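Local coordinates for LPXTG cell wall surface protein (PDB 4IGB) that probably serves as a peptidoglycan-anchored adhesin on the surface of Streptococcus gordonii, represented here by its two N-terminal domains, N1 and N2, at residues B[22-27]-B[249-254]; B[48-53]-B[163-168]; B[211-214]-B[219-222]; B[361-366]-B[372-377]. One frame throughout, in Å; residues are numbered along the deposited sequence.

Contact 1 (B[22-27]-B[249-254]); sequences DISTLD and GGSYNE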
loop_
_atom_site.group_PDB
_atom_site.type_symbol
_atom_site.label_atom_id
_atom_site.label_comp_id
_atom_site.label_asym_id
_atom_site.label_seq_id
_atom_site.Cartn_x
_atom_site.Cartn_y
_atom_site.Cartn_z
ATOM N N ASP B 22 -8.091 1.535 16.168
ATOM C CA ASP B 22 -8.200 2.934 15.771
ATOM C C ASP B 22 -7.438 3.189 14.466
ATOM O O ASP B 22 -6.216 3.313 14.458
ATOM C CB ASP B 22 -7.674 3.838 16.894
ATOM C CG ASP B 22 -7.702 5.306 16.531
ATOM O OD1 ASP B 22 -8.192 5.653 15.422
ATOM O OD2 ASP B 22 -7.246 6.118 17.369
ATOM N N ILE B 23 -8.165 3.272 13.361
ATOM C CA ILE B 23 -7.518 3.426 12.053
ATOM C C ILE B 23 -6.670 4.711 11.948
ATOM O O ILE B 23 -5.686 4.755 11.207
ATOM C CB ILE B 23 -8.560 3.292 10.907
ATOM C CG1 ILE B 23 -9.162 1.876 10.917
ATOM C CG2 ILE B 23 -7.948 3.619 9.546
ATOM C CD1 ILE B 23 -10.164 1.626 9.781
ATOM N N SER B 24 -7.028 5.735 12.720
ATOM C CA SER B 24 -6.310 7.011 12.700
ATOM C C SER B 24 -4.959 6.962 13.406
ATOM O O SER B 24 -4.133 7.848 13.216
ATOM C CB SER B 24 -7.152 8.125 13.330
ATOM O OG SER B 24 -7.136 7.999 14.743
ATOM N N THR B 25 -4.726 5.940 14.222
ATOM C CA THR B 25 -3.452 5.841 14.931
ATOM C C THR B 25 -2.592 4.637 14.494
ATOM O O THR B 25 -1.650 4.234 15.191
ATOM C CB THR B 25 -3.635 5.852 16.475
ATOM O OG1 THR B 25 -4.519 4.794 16.870
ATOM C CG2 THR B 25 -4.210 7.196 16.941
ATOM N N LEU B 26 -2.915 4.079 13.335
ATOM C CA LEU B 26 -2.080 3.049 12.717
ATOM C C LEU B 26 -0.648 3.557 12.623
ATOM O O LEU B 26 -0.418 4.734 12.384
ATOM C CB LEU B 26 -2.589 2.738 11.310
ATOM C CG LEU B 26 -3.503 1.544 11.034
ATOM C CD1 LEU B 26 -4.220 1.073 12.262
ATOM C CD2 LEU B 26 -4.477 1.877 9.904
ATOM N N ASP B 27 0.315 2.668 12.808
ATOM C CA ASP B 27 1.714 3.034 12.660
ATOM C C ASP B 27 2.273 2.550 11.319
ATOM O O ASP B 27 3.431 2.149 11.224
ATOM C CB ASP B 27 2.528 2.433 13.809
ATOM C CG ASP B 27 3.925 3.007 13.902
ATOM O OD1 ASP B 27 4.158 4.102 13.342
ATOM O OD2 ASP B 27 4.791 2.369 14.546
ATOM N N GLY B 249 -16.582 14.633 10.896
ATOM C CA GLY B 249 -15.572 15.648 11.109
ATOM C C GLY B 249 -14.488 15.174 12.050
ATOM O O GLY B 249 -14.734 14.343 12.930
ATOM N N GLY B 250 -13.284 15.707 11.867
ATOM C CA GLY B 250 -12.151 15.339 12.693
ATOM C C GLY B 250 -11.482 14.045 12.258
ATOM O O GLY B 250 -12.131 13.127 11.753
ATOM N N SER B 251 -10.179 13.972 12.480
ATOM C CA SER B 251 -9.370 12.822 12.102
ATOM C C SER B 251 -9.941 11.473 12.542
ATOM O O SER B 251 -10.061 10.554 11.728
ATOM C CB SER B 251 -7.963 12.973 12.665
ATOM O OG SER B 251 -7.198 11.813 12.388
ATOM N N TYR B 252 -10.271 11.349 13.828
ATOM C CA TYR B 252 -10.787 10.099 14.357
ATOM C C TYR B 252 -11.981 9.582 13.552
ATOM O O TYR B 252 -11.981 8.452 13.074
ATOM C CB TYR B 252 -11.175 10.226 15.840
ATOM C CG TYR B 252 -11.578 8.894 16.423
ATOM C CD1 TYR B 252 -10.640 8.074 17.025
ATOM C CD2 TYR B 252 -12.885 8.432 16.323
ATOM C CE1 TYR B 252 -10.991 6.846 17.538
ATOM C CE2 TYR B 252 -13.244 7.196 16.825
ATOM C CZ TYR B 252 -12.289 6.410 17.437
ATOM O OH TYR B 252 -12.626 5.176 17.944
ATOM N N ASN B 253 -13.006 10.412 13.408
ATOM C CA ASN B 253 -14.189 9.999 12.689
ATOM C C ASN B 253 -13.940 9.769 11.201
ATOM O O ASN B 253 -14.509 8.853 10.603
ATOM C CB ASN B 253 -15.323 11.005 12.913
ATOM C CG ASN B 253 -15.822 10.988 14.350
ATOM O OD1 ASN B 253 -15.552 10.039 15.088
ATOM N ND2 ASN B 253 -16.552 12.032 14.752
ATOM N N GLU B 254 -13.092 10.598 10.603
ATOM C CA GLU B 254 -12.800 10.474 9.174
ATOM C C GLU B 254 -12.126 9.149 8.823
ATOM O O GLU B 254 -12.354 8.594 7.744
ATOM C CB GLU B 254 -11.967 11.657 8.688
ATOM C CG GLU B 254 -12.767 12.956 8.697
ATOM C CD GLU B 254 -11.941 14.149 8.299
ATOM O OE1 GLU B 254 -10.768 13.960 7.955
ATOM O OE2 GLU B 254 -12.462 15.281 8.328
HETATM O O HOH W 1 -6.477 10.893 15.365
#
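An Asx turn at D22 to S24, in the loop that follows strand 14-19, faces S251 and Y252 of helix 250-256. D22 OD1 is the acceptor of the turn. D22 OD1 accepts from S24 N at 2.9 Å and from S24 OG at 2.7 Å. Both donors approach from one face of the carboxylate, OG on the syn side and fairly near the plane, N from well above it (48°). N256 ND2 adds another hydrogen bond to D22 OD1, so this oxygen is gripped by several donors, which probably restricts the rotation of the carboxylate.

The held carboxylate lies beside the Y252 ring, where D22 OD1 lies 3.7 Å from Y252 CE1. The carboxylate meets the ring obliquely, the two planes 53° apart. Y252 has CG anti to its own N (chi1 -174°), which swings the ring back to D22. One helical residue earlier, S251 comes to S24: S251 OG lies 3.8 Å from S24 CB, and a water joins the two hydroxyls. That water donates to S24 OG at 3.0 Å and lies 3.2 Å from S251 OG. The contact lies at the surface, and a bound sulfate lies about 6 Å from the S251 side chain.

Further along helix 250-256, N256 also accepts from I23 N through OD1, tying the loop to the helix a second time. E254, in the same helix, bonds by its backbone to D198, which with D200 and T248 forms the sodium site about 11 Å from the S251 side chain.

Contact 2 (B[48-53]-B[163-168]); sequences DQFHLS and DYIMNK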
loop_
_atom_site.group_PDB
_atom_site.type_symbol
_atom_site.label_atom_id
_atom_site.label_comp_id
_atom_site.label_asym_id
_atom_site.label_seq_id
_atom_site.Cartn_x
_atom_site.Cartn_y
_atom_site.Cartn_z
ATOM N N ASP B 48 -4.945 19.931 -18.606
ATOM C CA ASP B 48 -4.357 21.228 -18.304
ATOM C C ASP B 48 -3.616 21.104 -16.978
ATOM O O ASP B 48 -4.235 20.957 -15.926
ATOM C CB ASP B 48 -5.472 22.265 -18.189
ATOM C CG ASP B 48 -4.953 23.676 -18.051
ATOM O OD1 ASP B 48 -3.852 23.973 -18.538
ATOM O OD2 ASP B 48 -5.659 24.503 -17.454
ATOM N N GLN B 49 -2.291 21.150 -17.041
ATOM C CA GLN B 49 -1.460 21.044 -15.850
ATOM C C GLN B 49 -0.813 22.386 -15.539
ATOM O O GLN B 49 -0.274 23.044 -16.427
ATOM C CB GLN B 49 -0.387 19.971 -16.041
ATOM C CG GLN B 49 0.615 19.871 -14.901
ATOM C CD GLN B 49 1.774 18.949 -15.226
ATOM O OE1 GLN B 49 1.841 18.377 -16.312
ATOM N NE2 GLN B 49 2.697 18.802 -14.282
ATOM N N PHE B 50 -0.868 22.790 -14.274
ATOM C CA PHE B 50 -0.269 24.051 -13.857
ATOM C C PHE B 50 0.003 24.086 -12.357
ATOM O O PHE B 50 -0.690 23.441 -11.571
ATOM C CB PHE B 50 -1.155 25.231 -14.264
ATOM C CG PHE B 50 -2.563 25.141 -13.752
ATOM C CD1 PHE B 50 -2.895 25.643 -12.507
ATOM C CD2 PHE B 50 -3.556 24.558 -14.521
ATOM C CE1 PHE B 50 -4.190 25.562 -12.036
ATOM C CE2 PHE B 50 -4.853 24.476 -14.055
ATOM C CZ PHE B 50 -5.170 24.978 -12.811
ATOM N N HIS B 51 1.022 24.846 -11.971
ATOM C CA HIS B 51 1.378 24.995 -10.569
ATOM C C HIS B 51 0.549 26.099 -9.926
ATOM O O HIS B 51 0.299 27.135 -10.537
ATOM C CB HIS B 51 2.868 25.306 -10.427
ATOM C CG HIS B 51 3.336 25.397 -9.008
ATOM N ND1 HIS B 51 4.039 24.387 -8.389
ATOM C CD2 HIS B 51 3.201 26.380 -8.086
ATOM C CE1 HIS B 51 4.317 24.743 -7.148
ATOM N NE2 HIS B 51 3.820 25.948 -6.939
ATOM N N LEU B 52 0.123 25.867 -8.691
ATOM C CA LEU B 52 -0.661 26.845 -7.951
ATOM C C LEU B 52 0.012 27.155 -6.623
ATOM O O LEU B 52 0.404 26.246 -5.893
ATOM C CB LEU B 52 -2.078 26.320 -7.711
ATOM C CG LEU B 52 -3.228 27.119 -8.325
ATOM C CD1 LEU B 52 -2.843 27.659 -9.691
ATOM C CD2 LEU B 52 -4.481 26.264 -8.415
ATOM N N SER B 53 0.150 28.438 -6.308
ATOM C CA SER B 53 0.770 28.830 -5.046
ATOM C C SER B 53 -0.277 29.470 -4.124
ATOM O O SER B 53 -0.863 30.490 -4.457
ATOM C CB SER B 53 1.922 29.800 -5.306
ATOM O OG SER B 53 2.576 30.133 -4.095
ATOM N N ASP B 163 -8.458 30.798 -13.353
ATOM C CA ASP B 163 -9.833 30.816 -12.879
ATOM C C ASP B 163 -10.791 30.426 -13.998
ATOM O O ASP B 163 -11.771 31.123 -14.256
ATOM C CB ASP B 163 -10.188 32.203 -12.341
ATOM C CG ASP B 163 -11.461 32.205 -11.520
ATOM O OD1 ASP B 163 -11.791 31.156 -10.927
ATOM O OD2 ASP B 163 -12.132 33.254 -11.467
ATOM N N TYR B 164 -10.502 29.312 -14.661
ATOM C CA TYR B 164 -11.349 28.842 -15.752
ATOM C C TYR B 164 -11.900 27.440 -15.498
ATOM O O TYR B 164 -12.297 26.739 -16.430
ATOM C CB TYR B 164 -10.605 28.912 -17.096
ATOM C CG TYR B 164 -9.177 28.449 -17.010
ATOM C CD1 TYR B 164 -8.879 27.096 -16.904
ATOM C CD2 TYR B 164 -8.124 29.361 -17.014
ATOM C CE1 TYR B 164 -7.565 26.652 -16.811
ATOM C CE2 TYR B 164 -6.811 28.933 -16.921
ATOM C CZ TYR B 164 -6.536 27.570 -16.820
ATOM O OH TYR B 164 -5.240 27.115 -16.724
ATOM N N ILE B 165 -11.938 27.039 -14.232
ATOM C CA ILE B 165 -12.430 25.713 -13.871
ATOM C C ILE B 165 -13.912 25.744 -13.521
ATOM O O ILE B 165 -14.344 26.542 -12.695
ATOM C CB ILE B 165 -11.650 25.116 -12.693
ATOM C CG1 ILE B 165 -10.145 25.341 -12.874
ATOM C CG2 ILE B 165 -11.955 23.625 -12.559
ATOM C CD1 ILE B 165 -9.325 24.996 -11.650
ATOM N N MET B 166 -14.689 24.865 -14.146
ATOM C CA MET B 166 -16.130 24.806 -13.917
ATOM C C MET B 166 -16.490 24.302 -12.527
ATOM O O MET B 166 -15.908 23.328 -12.045
ATOM C CB MET B 166 -16.792 23.888 -14.943
ATOM C CG MET B 166 -16.685 24.370 -16.353
ATOM S SD MET B 166 -17.574 23.259 -17.465
ATOM C CE MET B 166 -17.278 24.129 -19.003
ATOM N N ASN B 167 -17.459 24.963 -11.897
ATOM C CA ASN B 167 -18.012 24.499 -10.632
ATOM C C ASN B 167 -19.336 23.779 -10.830
ATOM O O ASN B 167 -20.258 24.307 -11.452
ATOM C CB ASN B 167 -18.226 25.668 -9.667
ATOM C CG ASN B 167 -16.930 26.305 -9.237
ATOM O OD1 ASN B 167 -16.437 27.236 -9.885
ATOM N ND2 ASN B 167 -16.369 25.816 -8.130
ATOM N N LYS B 168 -19.428 22.573 -10.293
ATOM C CA LYS B 168 -20.699 21.868 -10.255
ATOM C C LYS B 168 -21.281 21.688 -11.638
ATOM O O LYS B 168 -22.495 21.793 -11.819
ATOM C CB LYS B 168 -21.700 22.626 -9.378
ATOM C CG LYS B 168 -21.251 22.795 -7.942
ATOM C CD LYS B 168 -22.151 23.786 -7.205
ATOM C CE LYS B 168 -21.672 24.019 -5.789
ATOM N NZ LYS B 168 -22.470 25.091 -5.137
#
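One hydrogen bond joins Y164 to D48: the phenol OH of Y164 donates to D48 OD2 at 2.7 Å. It uses the syn lone pair of OD2, on the side of the other carboxylate oxygen. The acid and the phenol come from opposite directions, and D48 OD2 sits at the edge of the Y164 ring, near its plane, 2.9 Å from Y164 CE1. The carboxylate is twisted 35° from the ring, so the two flat groups are not coplanar. With Y164 CG set between its backbone N and carbonyl carbon (chi1 42°), the ring reaches across to the strand.

The apolar part gathers round the buried F50. I165 CD1 comes to the edge of the F50 ring, close to its plane, at 4.3 Å from F50 CZ. The Y164 hydroxyl meets the same ring obliquely, OH 3.8 Å from F50 CD2, and Y164 CE1 makes a longer apolar contact with F50 CE2, so tyrosine serves both the polar and the apolar half. H162 stacks on F50.

Strand 47-53 is an outermost strand of a six-stranded antiparallel sheet, bonded to strand 68-75 through pairs such as D48 with T73 and F50 with N71. Segment 163-168 packs against strands of this sheet: Y164 is bonded by its backbone to T135, and I165 lies on T73 and on T135 and E137 of strand 135-142.

Contact 3 (B[211-214]-B[219-222]); sequences FYVK and DVNL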
loop_
_atom_site.group_PDB
_atom_site.type_symbol
_atom_site.label_atom_id
_atom_site.label_comp_id
_atom_site.label_asym_id
_atom_site.label_seq_id
_atom_site.Cartn_x
_atom_site.Cartn_y
_atom_site.Cartn_z
ATOM N N PHE B 211 -15.587 5.653 -2.927
ATOM C CA PHE B 211 -14.282 5.051 -3.210
ATOM C C PHE B 211 -14.524 3.611 -3.610
ATOM O O PHE B 211 -15.338 2.919 -2.980
ATOM C CB PHE B 211 -13.405 5.051 -1.953
ATOM C CG PHE B 211 -12.046 4.395 -2.147
ATOM C CD1 PHE B 211 -10.987 5.101 -2.720
ATOM C CD2 PHE B 211 -11.825 3.093 -1.741
ATOM C CE1 PHE B 211 -9.731 4.499 -2.892
ATOM C CE2 PHE B 211 -10.580 2.485 -1.905
ATOM C CZ PHE B 211 -9.530 3.194 -2.482
ATOM N N TYR B 212 -13.838 3.140 -4.650
ATOM C CA TYR B 212 -14.000 1.748 -5.017
ATOM C C TYR B 212 -12.712 1.051 -5.410
ATOM O O TYR B 212 -11.729 1.691 -5.747
ATOM C CB TYR B 212 -15.057 1.581 -6.097
ATOM C CG TYR B 212 -14.779 2.241 -7.431
ATOM C CD1 TYR B 212 -15.335 3.478 -7.747
ATOM C CD2 TYR B 212 -14.011 1.597 -8.400
ATOM C CE1 TYR B 212 -15.110 4.065 -8.976
ATOM C CE2 TYR B 212 -13.797 2.165 -9.631
ATOM C CZ TYR B 212 -14.342 3.397 -9.917
ATOM O OH TYR B 212 -14.114 3.966 -11.152
ATOM N N VAL B 213 -12.733 -0.269 -5.341
ATOM C CA VAL B 213 -11.620 -1.084 -5.778
ATOM C C VAL B 213 -12.167 -2.057 -6.797
ATOM O O VAL B 213 -13.076 -2.825 -6.497
ATOM C CB VAL B 213 -11.024 -1.865 -4.613
ATOM C CG1 VAL B 213 -9.910 -2.794 -5.093
ATOM C CG2 VAL B 213 -10.530 -0.902 -3.532
ATOM N N LYS B 214 -11.639 -1.994 -8.010
ATOM C CA LYS B 214 -11.998 -2.942 -9.059
ATOM C C LYS B 214 -11.414 -4.321 -8.750
ATOM O O LYS B 214 -10.345 -4.413 -8.158
ATOM C CB LYS B 214 -11.500 -2.433 -10.416
ATOM C CG LYS B 214 -12.369 -1.293 -10.974
ATOM C CD LYS B 214 -11.669 -0.537 -12.080
ATOM C CE LYS B 214 -11.361 -1.409 -13.309
ATOM N NZ LYS B 214 -10.393 -0.670 -14.213
ATOM N N ASP B 219 -8.183 -9.009 -5.689
ATOM C CA ASP B 219 -6.974 -8.163 -5.610
ATOM C C ASP B 219 -6.569 -7.734 -4.205
ATOM O O ASP B 219 -5.444 -7.270 -3.990
ATOM C CB ASP B 219 -7.134 -6.906 -6.464
ATOM C CG ASP B 219 -7.022 -7.188 -7.955
ATOM O OD1 ASP B 219 -6.754 -8.341 -8.324
ATOM O OD2 ASP B 219 -7.203 -6.245 -8.751
ATOM N N VAL B 220 -7.496 -7.852 -3.259
ATOM C CA VAL B 220 -7.234 -7.397 -1.907
ATOM C C VAL B 220 -7.117 -8.577 -0.941
ATOM O O VAL B 220 -7.930 -9.522 -0.974
ATOM C CB VAL B 220 -8.300 -6.363 -1.448
ATOM C CG1 VAL B 220 -8.152 -6.037 0.016
ATOM C CG2 VAL B 220 -8.163 -5.107 -2.270
ATOM N N ASN B 221 -6.091 -8.513 -0.103
ATOM C CA ASN B 221 -5.830 -9.528 0.905
ATOM C C ASN B 221 -6.566 -9.240 2.212
ATOM O O ASN B 221 -7.137 -10.147 2.815
ATOM C CB ASN B 221 -4.326 -9.630 1.176
ATOM C CG ASN B 221 -3.991 -10.668 2.253
ATOM O OD1 ASN B 221 -3.874 -10.335 3.423
ATOM N ND2 ASN B 221 -3.845 -11.914 1.857
ATOM N N LEU B 222 -6.574 -7.978 2.640
ATOM C CA LEU B 222 -7.187 -7.632 3.923
ATOM C C LEU B 222 -7.874 -6.272 3.917
ATOM O O LEU B 222 -7.283 -5.255 3.515
ATOM C CB LEU B 222 -6.136 -7.713 5.037
ATOM C CG LEU B 222 -6.493 -7.324 6.482
ATOM C CD1 LEU B 222 -7.757 -8.002 6.928
ATOM C CD2 LEU B 222 -5.371 -7.705 7.430
#
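D219, at the end of the short helix 216-219, turns its CB toward segment 211-214, and its carboxylate comes beside the carbonyl of K214. D219 OD2 and K214 O stand 3.7 Å apart; both are acceptors, so this is proximity of two polar groups and not a bond. The lysine side chain leads the other way, its NZ going to N270 and D175.

V220 is the first residue to leave helical geometry and supplies the hydrophobic touch: V220 CG2 meets V213 CG1 at 4.0 Å, the two valine side chains crossing at about a right angle. V213 has CG1 anti to its backbone N (chi1 176°), which aims that methyl at V220. Both valines are buried, and they touch through a single methyl pair.

At N221 the chain turns a corner. N221 and L222 both stand against R263 in a classic beta bulge, and N221 OD1 accepts from R263 NH1.

The contact thus links two sheets across a tight helical connection. Strand 210-214 lies between strands 268-274 and 239-243 of the eight-stranded sheet, with V213 resting on W242, whereas strand 220-226 lies between 14-19 and 261-264 of a five-stranded mixed sheet, with V220 against L14.

Contact 4 (B[361-366]-B[372-377]); sequences RDYTIE and VTVKMT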
loop_
_atom_site.group_PDB
_atom_site.type_symbol
_atom_site.label_atom_id
_atom_site.label_comp_id
_atom_site.label_asym_id
_atom_site.label_seq_id
_atom_site.Cartn_x
_atom_site.Cartn_y
_atom_site.Cartn_z
ATOM N N ARG B 361 4.120 -28.177 19.172
ATOM C CA ARG B 361 3.293 -27.250 19.953
ATOM C C ARG B 361 3.342 -25.804 19.450
ATOM O O ARG B 361 2.308 -25.176 19.229
ATOM C CB ARG B 361 3.699 -27.265 21.437
ATOM C CG ARG B 361 2.905 -26.273 22.303
ATOM C CD ARG B 361 3.563 -26.054 23.658
ATOM N NE ARG B 361 2.735 -25.239 24.545
ATOM C CZ ARG B 361 3.014 -24.992 25.827
ATOM N NH1 ARG B 361 4.100 -25.505 26.383
ATOM N NH2 ARG B 361 2.203 -24.228 26.554
ATOM N N ASP B 362 4.551 -25.273 19.317
ATOM C CA ASP B 362 4.745 -23.856 19.040
ATOM C C ASP B 362 5.030 -23.594 17.564
ATOM O O ASP B 362 4.647 -22.561 17.021
ATOM C CB ASP B 362 5.894 -23.307 19.878
ATOM C CG ASP B 362 5.621 -23.385 21.361
ATOM O OD1 ASP B 362 4.517 -22.967 21.776
ATOM O OD2 ASP B 362 6.508 -23.866 22.102
ATOM N N TYR B 363 5.716 -24.531 16.923
ATOM C CA TYR B 363 6.054 -24.382 15.525
ATOM C C TYR B 363 6.153 -25.737 14.842
ATOM O O TYR B 363 6.240 -26.779 15.503
ATOM C CB TYR B 363 7.379 -23.630 15.383
ATOM C CG TYR B 363 8.580 -24.396 15.900
ATOM C CD1 TYR B 363 9.317 -25.230 15.063
ATOM C CD2 TYR B 363 8.979 -24.278 17.223
ATOM C CE1 TYR B 363 10.423 -25.925 15.536
ATOM C CE2 TYR B 363 10.078 -24.966 17.708
ATOM C CZ TYR B 363 10.799 -25.784 16.863
ATOM O OH TYR B 363 11.894 -26.454 17.355
ATOM N N THR B 364 6.134 -25.711 13.511
ATOM C CA THR B 364 6.419 -26.900 12.709
ATOM C C THR B 364 7.506 -26.572 11.701
ATOM O O THR B 364 7.761 -25.404 11.398
ATOM C CB THR B 364 5.198 -27.391 11.935
ATOM O OG1 THR B 364 4.753 -26.357 11.047
ATOM C CG2 THR B 364 4.073 -27.764 12.884
ATOM N N ILE B 365 8.138 -27.615 11.180
ATOM C CA ILE B 365 9.277 -27.452 10.303
ATOM C C ILE B 365 8.987 -28.194 9.018
ATOM O O ILE B 365 8.640 -29.375 9.033
ATOM C CB ILE B 365 10.547 -28.049 10.907
ATOM C CG1 ILE B 365 10.975 -27.282 12.159
ATOM C CG2 ILE B 365 11.666 -28.051 9.882
ATOM C CD1 ILE B 365 12.185 -27.899 12.830
ATOM N N GLU B 366 9.116 -27.490 7.906
ATOM C CA GLU B 366 8.923 -28.090 6.603
ATOM C C GLU B 366 10.230 -27.978 5.849
ATOM O O GLU B 366 10.799 -26.886 5.743
ATOM C CB GLU B 366 7.811 -27.368 5.855
ATOM C CG GLU B 366 7.707 -27.773 4.394
ATOM C CD GLU B 366 6.566 -27.082 3.688
ATOM O OE1 GLU B 366 5.452 -27.047 4.253
ATOM O OE2 GLU B 366 6.790 -26.562 2.578
ATOM N N VAL B 372 14.262 -24.695 4.173
ATOM C CA VAL B 372 13.687 -25.089 5.454
ATOM C C VAL B 372 12.775 -23.999 6.003
ATOM O O VAL B 372 13.198 -22.852 6.184
ATOM C CB VAL B 372 14.769 -25.424 6.490
ATOM C CG1 VAL B 372 14.126 -25.671 7.863
ATOM C CG2 VAL B 372 15.556 -26.638 6.038
ATOM N N THR B 373 11.523 -24.357 6.257
ATOM C CA THR B 373 10.517 -23.368 6.624
ATOM C C THR B 373 9.960 -23.624 8.013
ATOM O O THR B 373 9.488 -24.714 8.313
ATOM C CB THR B 373 9.366 -23.337 5.606
ATOM O OG1 THR B 373 9.878 -22.924 4.337
ATOM C CG2 THR B 373 8.267 -22.368 6.042
ATOM N N VAL B 374 10.029 -22.610 8.863
ATOM C CA VAL B 374 9.420 -22.701 10.179
ATOM C C VAL B 374 8.085 -21.972 10.174
ATOM O O VAL B 374 8.005 -20.820 9.759
ATOM C CB VAL B 374 10.323 -22.113 11.267
ATOM C CG1 VAL B 374 9.572 -22.064 12.601
ATOM C CG2 VAL B 374 11.596 -22.927 11.372
ATOM N N LYS B 375 7.041 -22.657 10.637
ATOM C CA LYS B 375 5.700 -22.090 10.687
ATOM C C LYS B 375 5.227 -22.103 12.122
ATOM O O LYS B 375 5.149 -23.173 12.738
ATOM C CB LYS B 375 4.732 -22.922 9.836
ATOM C CG LYS B 375 5.224 -23.197 8.418
ATOM C CD LYS B 375 4.204 -24.002 7.614
ATOM C CE LYS B 375 4.759 -24.387 6.240
ATOM N NZ LYS B 375 3.675 -24.780 5.291
ATOM N N MET B 376 4.921 -20.926 12.662
ATOM C CA MET B 376 4.370 -20.844 14.008
ATOM C C MET B 376 2.975 -21.429 13.939
ATOM O O MET B 376 2.287 -21.244 12.947
ATOM C CB MET B 376 4.339 -19.398 14.511
ATOM C CG MET B 376 5.648 -18.654 14.300
ATOM S SD MET B 376 7.097 -19.576 14.890
ATOM C CE MET B 376 6.808 -19.634 16.669
ATOM N N THR B 377 2.573 -22.159 14.977
ATOM C CA THR B 377 1.247 -22.766 15.010
ATOM C C THR B 377 0.159 -21.747 15.346
ATOM O O THR B 377 0.438 -20.675 15.901
ATOM C CB THR B 377 1.159 -23.858 16.083
ATOM O OG1 THR B 377 1.439 -23.267 17.359
ATOM C CG2 THR B 377 2.148 -24.971 15.804
HETATM O O HOH W 2 2.657 -24.913 11.923
HETATM O O HOH W 3 10.116 -25.572 3.075
#
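E366 O is held by two donors: T373 N at 2.7 Å, arriving nearly in line with the carbonyl (C=O...N angle 160°), and a water at 3.1 Å that also contacts T373 OG1. The CA of V372 adds a CA-H...O contact. E366 and T373 form a hydrogen-bonded antiparallel pair, as do T364 and K375. K375 O repeats the pattern, accepting T364 N at 2.8 Å and a second water, which bridges to T364 OG1.

On the face of T364 and K375, the extended K375 chain runs past T364 OG1 to E366. K375 NZ makes a salt bridge to E366 OE1 at 3.1 Å, approaching 40° above the carboxylate plane. The other face is apolar: Y363 CB rests on V374 CG1 at 3.9 Å, and I365 CG2 on V372 CG1 at 4.0 Å.

Beyond the strands, T377 ties the hairpin base. T377 N donates to D362 O at 2.9 Å, and T377 OG1, set between N and the carbonyl carbon (chi1 60°), donates to R361 O at 2.8 Å. The same OG1 accepts from Y380 N as the N-cap of helix 378-382.

Strands 363-368 and 371-376 make a beta hairpin, and 371-376 pairs on its other side with strand 333-338. The Y363, I365 and V374 face lies against L348 and V350 of strand 343-352 and I391 of strand 389-397.

Contacts 1 to 3 all lie in the N-terminal domain, and contact 4 in the N2 domain. The segments of contact 1 are 222 residues apart at their closest ends and enclose contacts 2 and 3, which follow one another along the chain; contact 4 comes after all of them. No two contacts touch. The centres of contacts 1 and 3 are about 20 Å apart, while those of contacts 2 and 4 are about 58 Å apart, on opposite sides of the chain's centre. Contact 2 belongs to the six-stranded sheet, contact 3 joins the eight-stranded and five-stranded sheets, and contact 4 is a hairpin in the N2 sheet. The contacts therefore sample both domains of an elongated chain, and none of them spans the two.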